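Side-chain contacts in rutinosidase (Aspergillus niger, PDB 6I1A), which acts as a secreted family 5 glycoside hydrolase, a rutinosidase that cleaves beta-glycosidic bonds and probably also takes part in beta-glucan metabolism: residues E32-S35 against T36-S39; G60-C63 against G64-L67; W218-K221 against Y222-V226; N311-L314 against A315-K318. All coordinates share one frame; numbering follows the deposited sequence.

Contact 1 of 4, residues E32-S35 against T36-S39; sequences EQES and TIDS. With EDO (1,2-ethanediol), chain M; EDO (1,2-ethanediol), chain U.
Van der Waals contact pairs Glu34 with Ile37, three residues further on. Methyl CD1 of Ile37 lies against the flank of the extended chain, 3.9 Å from both CB and the carboxylate carbon CD of Glu34, and the two side chains meet at a slant. Ile37 has CG1 opposite its own carbonyl carbon (chi1 -64°) with CD1 stretched onward, which brings the methyl back over the glutamate.

The backbone adds a weak hydrogen bond from Ile37 N to Glu34 O, 3.4 Å long with an N-H...O angle of 156°. With helix-like phi and psi at both Ser35 and Thr36, this is a type I beta turn in the loop of the TIM barrel that joins strand 22-26 to helix 39-45. Asp38 is the N-cap of that helix: its OD1 receives Phe41 N, while OD2 makes a salt bridge with Arg70.

Solvent bridges supply the remaining links. One water lies 2.8 Å from Glu34 O and could also donate to Asp38 O. A second donates to Glu34 OE1 at 2.8 Å and is hydrogen-bonded to Thr36 OG1, which also meets O2 of an ethanediol at 2.7 Å. Another ethanediol donates its O2 to Ser35 O at 2.8 Å and accepts from Ser39 OG at 2.8 Å. Both ethanediols probably come from the crystallisation liquor.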
ATOM      1  N   GLU A  32      20.974 -12.934  16.696  1.00 11.97           N
ATOM      2  CA  GLU A  32      19.710 -12.430  17.233  1.00 13.23           C
ATOM      3  C   GLU A  32      18.668 -13.532  17.051  1.00 13.18           C
ATOM      4  O   GLU A  32      18.717 -14.173  15.958  1.00 15.67           O
ATOM      5  CB  GLU A  32      19.308 -11.129  16.528  1.00 14.09           C
ATOM      6  CG  GLU A  32      19.232 -11.163  14.994  1.00 15.42           C
ATOM      7  CD  GLU A  32      17.962 -11.689  14.374  1.00 14.64           C
ATOM      8  OE1 GLU A  32      18.057 -12.315  13.323  1.00 17.15           O
ATOM      9  OE2 GLU A  32      16.865 -11.373  14.909  1.00 16.54           O
ATOM     10  N   GLN A  33      17.785 -13.699  17.997  1.00 13.28           N
ATOM     11  CA  GLN A  33      16.917 -14.925  18.000  1.00 14.83           C
ATOM     12  C   GLN A  33      15.477 -14.501  17.722  1.00 13.24           C
ATOM     13  O   GLN A  33      15.010 -13.479  18.242  1.00 14.94           O
ATOM     14  CB  GLN A  33      16.990 -15.641  19.359  1.00 15.11           C
ATOM     15  CG  GLN A  33      18.420 -15.858  19.852  1.00 16.46           C
ATOM     16  CD  GLN A  33      19.306 -16.514  18.844  1.00 16.53           C
ATOM     17  OE1 GLN A  33      18.918 -17.405  18.052  1.00 16.45           O
ATOM     18  NE2 GLN A  33      20.577 -16.121  18.830  1.00 15.45           N
ATOM     19  N   GLU A  34      14.757 -15.355  16.947  1.00 14.65           N
ATOM     20  CA  GLU A  34      13.337 -15.131  16.671  1.00 14.76           C
ATOM     21  C   GLU A  34      12.611 -16.497  16.644  1.00 13.64           C
ATOM     22  O   GLU A  34      13.168 -17.430  16.113  1.00 15.46           O
ATOM     23  CB  GLU A  34      13.148 -14.461  15.301  1.00 16.70           C
ATOM     24  CG  GLU A  34      13.903 -13.131  15.177  1.00 16.80           C
ATOM     25  CD  GLU A  34      13.810 -12.499  13.795  1.00 16.71           C
ATOM     26  OE1 GLU A  34      12.721 -12.662  13.159  1.00 16.85           O
ATOM     27  OE2 GLU A  34      14.799 -11.937  13.344  1.00 15.68           O
ATOM     28  N   SER A  35      11.389 -16.482  17.116  1.00 16.18           N
ATOM     29  CA  SER A  35      10.578 -17.722  17.271  1.00 14.80           C
ATOM     30  C   SER A  35      10.388 -18.449  15.946  1.00 15.98           C
ATOM     31  O   SER A  35      10.435 -19.681  15.944  1.00 17.26           O
ATOM     32  CB  SER A  35       9.270 -17.410  17.896  1.00 16.19           C
ATOM     33  OG  SER A  35       8.413 -16.639  17.070  1.00 17.13           O
ATOM     34  N   THR A  36      10.178 -17.766  14.824  1.00 15.60           N
ATOM     35  CA  THR A  36       9.808 -18.443  13.572  1.00 16.91           C
ATOM     36  C   THR A  36      10.983 -19.147  12.905  1.00 16.51           C
ATOM     37  O   THR A  36      10.773 -20.004  12.038  1.00 17.05           O
ATOM     38  CB  THR A  36       9.178 -17.406  12.645  1.00 18.09           C
ATOM     39  OG1 THR A  36      10.080 -16.307  12.505  1.00 19.44           O
ATOM     40  CG2 THR A  36       7.867 -16.932  13.202  1.00 19.43           C
ATOM     41  N   ILE A  37      12.228 -18.735  13.174  1.00 16.08           N
ATOM     42  CA  ILE A  37      13.371 -19.203  12.350  1.00 14.71           C
ATOM     43  C   ILE A  37      13.747 -20.666  12.640  1.00 15.51           C
ATOM     44  O   ILE A  37      14.193 -21.391  11.762  1.00 15.88           O
ATOM     45  CB  ILE A  37      14.581 -18.261  12.560  1.00 16.27           C
ATOM     46  CG1 ILE A  37      14.168 -16.891  12.017  1.00 16.68           C
ATOM     47  CG2 ILE A  37      15.815 -18.841  11.880  1.00 18.00           C
ATOM     48  CD1 ILE A  37      15.202 -15.773  12.261  1.00 16.59           C
ATOM     49  N   ASP A  38      13.608 -21.086  13.902  1.00 15.96           N
ATOM     50  CA  ASP A  38      14.043 -22.441  14.360  1.00 15.19           C
ATOM     51  C   ASP A  38      13.017 -22.856  15.436  1.00 16.59           C
ATOM     52  O   ASP A  38      13.051 -22.385  16.586  1.00 16.32           O
ATOM     53  CB  ASP A  38      15.482 -22.450  14.820  1.00 16.99           C
ATOM     54  CG  ASP A  38      16.032 -23.794  15.260  1.00 17.30           C
ATOM     55  OD1 ASP A  38      15.232 -24.646  15.641  1.00 18.92           O
ATOM     56  OD2 ASP A  38      17.256 -23.935  15.273  1.00 21.01           O
ATOM     57  N   SER A  39      12.054 -23.698  15.053  1.00 16.01           N
ATOM     58  CA  SER A  39      10.946 -24.094  15.966  1.00 16.64           C
ATOM     59  C   SER A  39      11.480 -24.977  17.107  1.00 15.84           C
ATOM     60  O   SER A  39      10.957 -24.804  18.191  1.00 17.74           O
ATOM     61  CB  SER A  39       9.857 -24.857  15.173  1.00 17.93           C
ATOM     62  OG  SER A  39       9.375 -24.028  14.122  1.00 19.73           O
TER
HETATM   63  C1  EDO M 411       7.874 -21.610  17.337  1.00 28.15           C
HETATM   64  O1  EDO M 411       7.854 -23.033  17.248  1.00 32.69           O
HETATM   65  C2  EDO M 411       7.706 -21.036  15.973  1.00 28.24           C
HETATM   66  O2  EDO M 411       8.582 -21.500  14.975  1.00 23.02           O
HETATM   67  C1  EDO U 419       8.388 -14.507   9.106  1.00 37.22           C
HETATM   68  O1  EDO U 419       7.340 -15.060   9.899  1.00 38.01           O
HETATM   69  C2  EDO U 419       9.589 -15.411   8.938  1.00 28.68           C
HETATM   70  O2  EDO U 419      10.532 -15.393  10.049  1.00 28.72           O
HETATM   71  O   HOH W   1      14.255 -19.853  16.851  1.00 18.81           O
HETATM   72  O   HOH W   2      10.127 -13.705  13.577  1.00 26.75           O

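Contact 2 of 4, residues G60-C63 against G64-L67; sequences GSQC and GPVL
Cys63 turns SG opposite its own backbone N (chi1 174°), and Leu67, one helical turn later, sets CG opposite its carbonyl carbon with CD1 extended beyond it. These rotations bring SG of Cys63 to 3.6 Å from CD1 of Leu67. Gln62 instead folds at chi2 (-57°), which brings its amide NE2 to 4.0 Å from CB of Pro65; the two side chains cross at about a right angle.

The backbone evidence is that of a first helical turn. Val66 N donates to Gln62 O at 3.1 Å, and Leu67 N to Cys63 O at 2.9 Å with an N-H...O angle of 163°. Pro65, which has no N-H, stands in this opening turn, where many amides lack a carbonyl within the helix; its CD is 3.4 Å from Gln62 O. Gly64 N gives its proton to a water at 3.0 Å, and that water donates weakly to Ser61 O.

The disulfide from Cys63 to Cys56 ties the beginning of helix 63-73 to helix 52-59, across the bend at Gly60. Val66 packs on Phe41 and Tyr45 of helix 39-45 and on Leu59 of helix 52-59, while Leu67 reaches Phe41 and Glu52, so this turn packs against both helices.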
ATOM      1  N   GLY A  60      17.384 -17.731  32.615  1.00 17.29           N
ATOM      2  CA  GLY A  60      18.169 -17.192  33.748  1.00 18.38           C
ATOM      3  C   GLY A  60      19.646 -17.435  33.531  1.00 18.29           C
ATOM      4  O   GLY A  60      20.203 -17.128  32.462  1.00 19.59           O
ATOM      5  N   SER A  61      20.348 -18.072  34.486  1.00 21.23           N
ATOM      6  CA  SER A  61      21.803 -18.273  34.334  1.00 22.40           C
ATOM      7  C   SER A  61      22.157 -19.197  33.175  1.00 22.93           C
ATOM      8  O   SER A  61      23.318 -19.227  32.818  1.00 22.97           O
ATOM      9  CB  SER A  61      22.401 -18.822  35.639  1.00 23.64           C
ATOM     10  OG  SER A  61      21.769 -20.054  35.876  1.00 28.74           O
ATOM     11  N   GLN A  62      21.195 -19.940  32.588  1.00 20.18           N
ATOM     12  CA  GLN A  62      21.524 -20.828  31.469  1.00 20.69           C
ATOM     13  C   GLN A  62      21.366 -20.079  30.121  1.00 19.98           C
ATOM     14  O   GLN A  62      21.727 -20.643  29.113  1.00 21.16           O
ATOM     15  CB  GLN A  62      20.652 -22.069  31.481  1.00 24.44           C
ATOM     16  CG  GLN A  62      21.023 -22.994  32.647  1.00 27.42           C
ATOM     17  CD  GLN A  62      22.483 -23.367  32.559  1.00 32.48           C
ATOM     18  OE1 GLN A  62      23.298 -22.993  33.396  1.00 45.03           O
ATOM     19  NE2 GLN A  62      22.853 -23.979  31.463  1.00 34.68           N
ATOM     20  N   CYS A  63      20.980 -18.831  30.170  1.00 17.19           N
ATOM     21  CA  CYS A  63      20.806 -18.076  28.894  1.00 18.01           C
ATOM     22  C   CYS A  63      22.111 -18.025  28.131  1.00 17.21           C
ATOM     23  O   CYS A  63      22.155 -18.377  26.919  1.00 17.74           O
ATOM     24  CB  CYS A  63      20.275 -16.683  29.170  1.00 18.70           C
ATOM     25  SG  CYS A  63      20.232 -15.702  27.642  1.00 21.40           S
ATOM     26  N   GLY A  64      23.198 -17.587  28.759  1.00 18.23           N
ATOM     27  CA  GLY A  64      24.514 -17.494  28.110  1.00 18.38           C
ATOM     28  C   GLY A  64      24.980 -18.810  27.512  1.00 19.74           C
ATOM     29  O   GLY A  64      25.332 -18.937  26.338  1.00 18.00           O
ATOM     30  N   PRO A  65      25.047 -19.890  28.326  1.00 20.72           N
ATOM     31  CA  PRO A  65      25.508 -21.163  27.792  1.00 20.40           C
ATOM     32  C   PRO A  65      24.691 -21.672  26.586  1.00 17.84           C
ATOM     33  O   PRO A  65      25.287 -22.104  25.643  1.00 20.20           O
ATOM     34  CB  PRO A  65      25.399 -22.087  29.014  1.00 23.65           C
ATOM     35  CG  PRO A  65      25.648 -21.163  30.177  1.00 22.56           C
ATOM     36  CD  PRO A  65      24.928 -19.874  29.797  1.00 21.20           C
ATOM     37  N   VAL A  66      23.380 -21.464  26.620  1.00 18.05           N
ATOM     38  CA  VAL A  66      22.492 -21.921  25.524  1.00 17.61           C
ATOM     39  C   VAL A  66      22.806 -21.086  24.278  1.00 18.51           C
ATOM     40  O   VAL A  66      22.997 -21.658  23.213  1.00 18.67           O
ATOM     41  CB  VAL A  66      21.019 -21.832  25.923  1.00 18.13           C
ATOM     42  CG1 VAL A  66      20.113 -21.921  24.711  1.00 20.64           C
ATOM     43  CG2 VAL A  66      20.647 -22.909  26.934  1.00 18.86           C
ATOM     44  N   LEU A  67      22.902 -19.759  24.451  1.00 18.17           N
ATOM     45  CA  LEU A  67      23.132 -18.912  23.249  1.00 17.11           C
ATOM     46  C   LEU A  67      24.539 -19.118  22.705  1.00 16.78           C
ATOM     47  O   LEU A  67      24.723 -19.135  21.474  1.00 15.83           O
ATOM     48  CB  LEU A  67      22.811 -17.444  23.578  1.00 16.65           C
ATOM     49  CG  LEU A  67      21.336 -17.206  23.809  1.00 16.89           C
ATOM     50  CD1 LEU A  67      21.065 -15.753  24.180  1.00 17.12           C
ATOM     51  CD2 LEU A  67      20.516 -17.583  22.573  1.00 19.03           C
TER
HETATM   52  O   HOH W   3      23.526 -16.375  31.452  1.00 27.81           O

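Contact 3 of 4, residues W218-K221 against Y222-V226; sequences WVLK and YIRAV
Val219 and Ile223 lie side by side on the buried flank of the helix, pointing the same way but rather loosely, with CG1 of Val219 4.1 Å from CG1 of Ile223. Both rest on Phe241 of strand 239-241. Tyr222 is buried too: CG2 of Val226 sits 3.6 Å above one face of its ring, toward the rim, and its OH is hydrogen-bonded to Pro191 O.

The closer packing is on the exposed side, formed by Arg224 and Lys221. Arg224, extended from CG to NE, runs back over Leu220, whose CD2 lies 3.5 Å above one face of the guanidinium, again toward the rim. Leu220 holds CG opposite its backbone N (chi1 180°), which carries CD2 over the guanidinium face; NH1 of Arg224 is hydrogen-bonded to Asp254 O. Lys221 lays CD 3.7 Å above a face of the Trp218 ring and makes a cation-pi contact with Phe164.

Backbone bonds run beneath, such as Arg224 N to Leu220 O at 2.9 Å (N-H...O 166°). This pattern, apolar toward a strand and mixed outward, with exposed Arg224 and Lys221 laid over Leu220 and Trp218, suits an outer alpha helix of a TIM barrel, here between strands 187-190 and 239-241.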
ATOM      1  N   TRP A 218      13.365  11.859  14.756  1.00 14.16           N
ATOM      2  CA  TRP A 218      14.323  11.310  15.729  1.00 12.99           C
ATOM      3  C   TRP A 218      15.246  10.349  14.971  1.00 12.73           C
ATOM      4  O   TRP A 218      16.443  10.308  15.215  1.00 12.76           O
ATOM      5  CB  TRP A 218      13.604  10.645  16.909  1.00 14.13           C
ATOM      6  CG  TRP A 218      14.532  10.359  18.012  1.00 13.42           C
ATOM      7  CD1 TRP A 218      15.122   9.174  18.316  1.00 13.24           C
ATOM      8  CD2 TRP A 218      15.057  11.312  18.940  1.00 13.96           C
ATOM      9  NE1 TRP A 218      15.940   9.308  19.395  1.00 14.95           N
ATOM     10  CE2 TRP A 218      15.922  10.615  19.809  1.00 13.51           C
ATOM     11  CE3 TRP A 218      14.815  12.668  19.178  1.00 15.03           C
ATOM     12  CZ2 TRP A 218      16.597  11.217  20.858  1.00 13.83           C
ATOM     13  CZ3 TRP A 218      15.484  13.251  20.226  1.00 15.60           C
ATOM     14  CH2 TRP A 218      16.349  12.546  21.054  1.00 14.83           C
ATOM     15  N   VAL A 219      14.682   9.508  14.095  1.00 12.22           N
ATOM     16  CA  VAL A 219      15.538   8.606  13.307  1.00 12.58           C
ATOM     17  C   VAL A 219      16.551   9.442  12.531  1.00 12.50           C
ATOM     18  O   VAL A 219      17.732   9.047  12.437  1.00 12.96           O
ATOM     19  CB  VAL A 219      14.686   7.734  12.370  1.00 12.16           C
ATOM     20  CG1 VAL A 219      15.579   6.996  11.394  1.00 13.43           C
ATOM     21  CG2 VAL A 219      13.821   6.779  13.191  1.00 12.53           C
ATOM     22  N   LEU A 220      16.128  10.553  11.892  1.00 13.65           N
ATOM     23  CA  LEU A 220      17.055  11.392  11.112  1.00 14.53           C
ATOM     24  C   LEU A 220      18.160  11.988  11.983  1.00 13.82           C
ATOM     25  O   LEU A 220      19.310  12.003  11.575  1.00 13.39           O
ATOM     26  CB  LEU A 220      16.268  12.469  10.373  1.00 15.83           C
ATOM     27  CG  LEU A 220      17.108  13.414   9.516  1.00 16.97           C
ATOM     28  CD1 LEU A 220      17.852  12.643   8.460  1.00 17.35           C
ATOM     29  CD2 LEU A 220      16.224  14.456   8.884  1.00 19.46           C
ATOM     30  N   LYS A 221      17.820  12.433  13.179  1.00 14.94           N
ATOM     31  CA  LYS A 221      18.825  12.945  14.129  1.00 15.34           C
ATOM     32  C   LYS A 221      19.879  11.863  14.353  1.00 15.89           C
ATOM     33  O   LYS A 221      21.081  12.131  14.376  1.00 14.65           O
ATOM     34  CB  LYS A 221      18.124  13.353  15.434  1.00 16.45           C
ATOM     35  CG  LYS A 221      19.030  13.778  16.563  1.00 18.77           C
ATOM     36  CD  LYS A 221      18.267  13.922  17.883  1.00 20.22           C
ATOM     37  CE  LYS A 221      19.165  14.035  19.103  1.00 25.33           C
ATOM     38  NZ  LYS A 221      19.906  15.311  19.020  1.00 27.16           N
ATOM     39  N   TYR A 222      19.422  10.624  14.573  1.00 14.41           N
ATOM     40  CA  TYR A 222      20.346   9.509  14.860  1.00 13.20           C
ATOM     41  C   TYR A 222      21.194   9.206  13.640  1.00 12.44           C
ATOM     42  O   TYR A 222      22.424   9.067  13.757  1.00 12.66           O
ATOM     43  CB  TYR A 222      19.541   8.289  15.289  1.00 13.92           C
ATOM     44  CG  TYR A 222      20.354   7.046  15.446  1.00 12.60           C
ATOM     45  CD1 TYR A 222      21.324   6.931  16.404  1.00 11.42           C
ATOM     46  CD2 TYR A 222      20.162   5.953  14.581  1.00 13.52           C
ATOM     47  CE1 TYR A 222      22.039   5.750  16.557  1.00 12.52           C
ATOM     48  CE2 TYR A 222      20.906   4.782  14.710  1.00 12.04           C
ATOM     49  CZ  TYR A 222      21.843   4.668  15.709  1.00 12.99           C
ATOM     50  OH  TYR A 222      22.548   3.527  15.899  1.00 12.49           O
ATOM     51  N   ILE A 223      20.583   9.067  12.464  1.00 12.78           N
ATOM     52  CA  ILE A 223      21.386   8.712  11.268  1.00 13.07           C
ATOM     53  C   ILE A 223      22.408   9.823  10.949  1.00 13.48           C
ATOM     54  O   ILE A 223      23.547   9.539  10.570  1.00 13.71           O
ATOM     55  CB  ILE A 223      20.509   8.393  10.065  1.00 13.61           C
ATOM     56  CG1 ILE A 223      19.559   7.208  10.353  1.00 14.63           C
ATOM     57  CG2 ILE A 223      21.404   8.122   8.854  1.00 14.97           C
ATOM     58  CD1 ILE A 223      20.283   5.901  10.619  1.00 14.93           C
ATOM     59  N   ARG A 224      22.006  11.055  11.096  1.00 13.68           N
ATOM     60  CA  ARG A 224      22.960  12.180  10.891  1.00 12.93           C
ATOM     61  C   ARG A 224      24.104  12.055  11.891  1.00 14.06           C
ATOM     62  O   ARG A 224      25.265  12.290  11.491  1.00 15.24           O
ATOM     63  CB  ARG A 224      22.225  13.510  11.039  1.00 14.11           C
ATOM     64  CG  ARG A 224      21.425  13.883   9.820  1.00 15.71           C
ATOM     65  CD  ARG A 224      20.699  15.203  10.008  1.00 18.32           C
ATOM     66  NE  ARG A 224      20.238  15.670   8.707  1.00 20.63           N
ATOM     67  CZ  ARG A 224      19.230  16.491   8.499  1.00 22.72           C
ATOM     68  NH1 ARG A 224      18.903  16.813   7.247  1.00 21.41           N
ATOM     69  NH2 ARG A 224      18.543  17.025   9.518  1.00 20.53           N
ATOM     70  N   ALA A 225      23.839  11.733  13.145  1.00 13.33           N
ATOM     71  CA  ALA A 225      24.920  11.556  14.111  1.00 14.29           C
ATOM     72  C   ALA A 225      25.847  10.392  13.749  1.00 13.38           C
ATOM     73  O   ALA A 225      27.091  10.460  13.936  1.00 14.82           O
ATOM     74  CB  ALA A 225      24.382  11.390  15.487  1.00 14.78           C
ATOM     75  N   VAL A 226      25.262   9.276  13.282  1.00 12.90           N
ATOM     76  CA  VAL A 226      26.078   8.115  12.886  1.00 12.88           C
ATOM     77  C   VAL A 226      26.946   8.463  11.657  1.00 12.58           C
ATOM     78  O   VAL A 226      28.117   8.147  11.639  1.00 13.23           O
ATOM     79  CB  VAL A 226      25.191   6.886  12.592  1.00 12.58           C
ATOM     80  CG1 VAL A 226      26.059   5.811  11.927  1.00 12.62           C
ATOM     81  CG2 VAL A 226      24.523   6.415  13.874  1.00 13.60           C
TER

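Contact 4 of 4, residues N311-L314 against A315-K318; sequences NNTL and ALRK
Leu314 and Arg317 run side by side, pointing the same way, and the arginine uses both its flat face and its edge on the leucine. Over one face of the guanidinium lies CD2 of Leu314, 3.6 Å above the plane and displaced toward the rim. At the edge, nearly in plane, NE donates to Leu314 O at 3.0 Å, in a bond with an N-H...O angle of 163°. The C=O...N angle of 115°, within the carbonyl plane, puts the donor on a lone pair of the oxygen. A bend at chi3 (-65°) turns the arginine back over the residue three before it, while NH1 goes on to Asp356 O.

Leu314 O gathers further partners. Arg317 N gives it a weak bond of 3.4 Å. One water, accepting from Arg317 NH2 at 3.0 Å, donates weakly to the same oxygen and lies at the guanidinium edge. Another accepts from Lys318 N at 2.9 Å and donates to Leu314 O at 3.3 Å, linking an early helical amide to the preceding turn.

Thr313 and Leu316 also lie side by side, pointing the same way, with OG1 of the threonine 3.6 Å from CD1 of the leucine; Leu316 also touches Glu278. Arg317 and Leu314 in turn pack on Tyr357 of helix 355-358.

Helical phi and psi at Ala315, with Leu316 close behind at psi near zero, make 314-317 a type I turn. It leads, with Leu316 at the N-cap position, into helix 317-331, and so belongs to a beta-to-alpha loop of the TIM barrel, following strand 299-308.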
ATOM      1  N   ASN A 311      -2.111 -18.996  -1.320  1.00 17.66           N
ATOM      2  CA  ASN A 311      -1.821 -19.928  -2.432  1.00 18.73           C
ATOM      3  C   ASN A 311      -0.320 -20.003  -2.707  1.00 16.24           C
ATOM      4  O   ASN A 311       0.121 -19.842  -3.846  1.00 17.71           O
ATOM      5  CB  ASN A 311      -2.536 -19.488  -3.719  1.00 19.11           C
ATOM      6  CG  ASN A 311      -4.041 -19.518  -3.581  1.00 25.93           C
ATOM      7  OD1 ASN A 311      -4.568 -20.124  -2.667  1.00 33.53           O
ATOM      8  ND2 ASN A 311      -4.726 -18.815  -4.460  1.00 35.42           N
ATOM      9  N   ASN A 312       0.422 -20.368  -1.675  1.00 15.79           N
ATOM     10  CA  ASN A 312       1.838 -20.722  -1.847  1.00 16.63           C
ATOM     11  C   ASN A 312       1.968 -22.060  -2.535  1.00 17.20           C
ATOM     12  O   ASN A 312       1.255 -23.026  -2.113  1.00 18.92           O
ATOM     13  CB  ASN A 312       2.601 -20.727  -0.530  1.00 19.04           C
ATOM     14  CG  ASN A 312       2.825 -19.304   0.004  1.00 16.07           C
ATOM     15  OD1 ASN A 312       3.765 -18.649  -0.469  1.00 15.22           O
ATOM     16  ND2 ASN A 312       1.993 -18.858   0.937  1.00 15.91           N
ATOM     17  N   THR A 313       2.831 -22.114  -3.495  1.00 16.56           N
ATOM     18  CA  THR A 313       3.178 -23.392  -4.150  1.00 19.32           C
ATOM     19  C   THR A 313       4.668 -23.607  -4.144  1.00 18.62           C
ATOM     20  O   THR A 313       5.496 -22.716  -4.475  1.00 18.85           O
ATOM     21  CB  THR A 313       2.573 -23.462  -5.550  1.00 22.34           C
ATOM     22  OG1 THR A 313       3.255 -22.593  -6.437  1.00 21.38           O
ATOM     23  CG2 THR A 313       1.140 -22.991  -5.661  1.00 25.03           C
ATOM     24  N   LEU A 314       5.021 -24.840  -3.866  1.00 15.68           N
ATOM     25  CA  LEU A 314       6.424 -25.231  -3.924  1.00 14.44           C
ATOM     26  C   LEU A 314       7.000 -25.219  -5.320  1.00 14.45           C
ATOM     27  O   LEU A 314       8.210 -25.088  -5.526  1.00 15.85           O
ATOM     28  CB  LEU A 314       6.545 -26.602  -3.249  1.00 16.50           C
ATOM     29  CG  LEU A 314       6.104 -26.652  -1.789  1.00 19.39           C
ATOM     30  CD1 LEU A 314       5.978 -28.085  -1.305  1.00 23.78           C
ATOM     31  CD2 LEU A 314       7.101 -25.929  -0.934  1.00 20.15           C
ATOM     32  N   ALA A 315       6.120 -25.499  -6.318  1.00 15.10           N
ATOM     33  CA  ALA A 315       6.560 -25.643  -7.700  1.00 15.60           C
ATOM     34  C   ALA A 315       7.164 -24.332  -8.255  1.00 14.60           C
ATOM     35  O   ALA A 315       7.973 -24.431  -9.170  1.00 18.17           O
ATOM     36  CB  ALA A 315       5.367 -26.085  -8.552  1.00 17.40           C
ATOM     37  N   LEU A 316       6.738 -23.177  -7.744  1.00 15.76           N
ATOM     38  CA  LEU A 316       7.143 -21.884  -8.319  1.00 15.37           C
ATOM     39  C   LEU A 316       8.287 -21.263  -7.506  1.00 14.16           C
ATOM     40  O   LEU A 316       8.586 -20.146  -7.800  1.00 14.37           O
ATOM     41  CB  LEU A 316       5.938 -20.959  -8.370  1.00 14.61           C
ATOM     42  CG  LEU A 316       4.899 -21.292  -9.469  1.00 15.67           C
ATOM     43  CD1 LEU A 316       3.661 -20.436  -9.340  1.00 17.52           C
ATOM     44  CD2 LEU A 316       5.526 -21.134 -10.833  1.00 16.87           C
ATOM     45  N   ARG A 317       8.860 -21.969  -6.576  1.00 13.77           N
ATOM     46  CA  ARG A 317       9.906 -21.355  -5.709  1.00 13.15           C
ATOM     47  C   ARG A 317      11.093 -20.962  -6.546  1.00 14.85           C
ATOM     48  O   ARG A 317      11.632 -19.836  -6.401  1.00 14.46           O
ATOM     49  CB  ARG A 317      10.338 -22.305  -4.593  1.00 13.63           C
ATOM     50  CG  ARG A 317       9.283 -22.482  -3.527  1.00 13.68           C
ATOM     51  CD  ARG A 317       9.756 -23.473  -2.486  1.00 14.51           C
ATOM     52  NE  ARG A 317       9.910 -24.825  -3.047  1.00 15.98           N
ATOM     53  CZ  ARG A 317      10.539 -25.814  -2.445  1.00 17.70           C
ATOM     54  NH1 ARG A 317      11.043 -25.685  -1.215  1.00 18.72           N
ATOM     55  NH2 ARG A 317      10.603 -26.987  -3.047  1.00 20.46           N
ATOM     56  N   LYS A 318      11.555 -21.835  -7.446  1.00 14.17           N
ATOM     57  CA  LYS A 318      12.754 -21.485  -8.262  1.00 14.34           C
ATOM     58  C   LYS A 318      12.462 -20.256  -9.133  1.00 15.35           C
ATOM     59  O   LYS A 318      13.275 -19.319  -9.142  1.00 13.50           O
ATOM     60  CB  LYS A 318      13.220 -22.663  -9.122  1.00 14.72           C
ATOM     61  CG  LYS A 318      14.367 -22.349 -10.075  1.00 16.73           C
ATOM     62  CD  LYS A 318      14.900 -23.563 -10.808  1.00 21.07           C
ATOM     63  CE  LYS A 318      16.111 -23.250 -11.659  1.00 26.75           C
ATOM     64  NZ  LYS A 318      16.531 -24.413 -12.474  1.00 35.27           N
TER
HETATM   65  O   HOH W   4      10.697 -24.641  -7.628  1.00 21.24           O
HETATM   66  O   HOH W   5       9.820 -27.975  -5.809  1.00 32.22           O

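In the fold
All four contacts are local, and their chemistry follows their place in the barrel. Contacts 1 and 4 are surface turns that lead from a strand to a helix, each with a weak backbone bond across it and bridging waters; contact 1 relies on carboxylate and hydroxyl groups, contact 4 on a guanidinium. Contacts 2 and 3 are partly buried and helical, with regular backbone bonds, but contact 2 is a helix start secured by a disulfide, whereas contact 3 is helix interior. Only contacts 1 and 2 touch: CG of Gln33 packs 3.8 Å from CD2 of Leu67. Contact 3 lies across the chain's centre from both contact 1 and contact 4, its centre about 40 Å from that of contact 4.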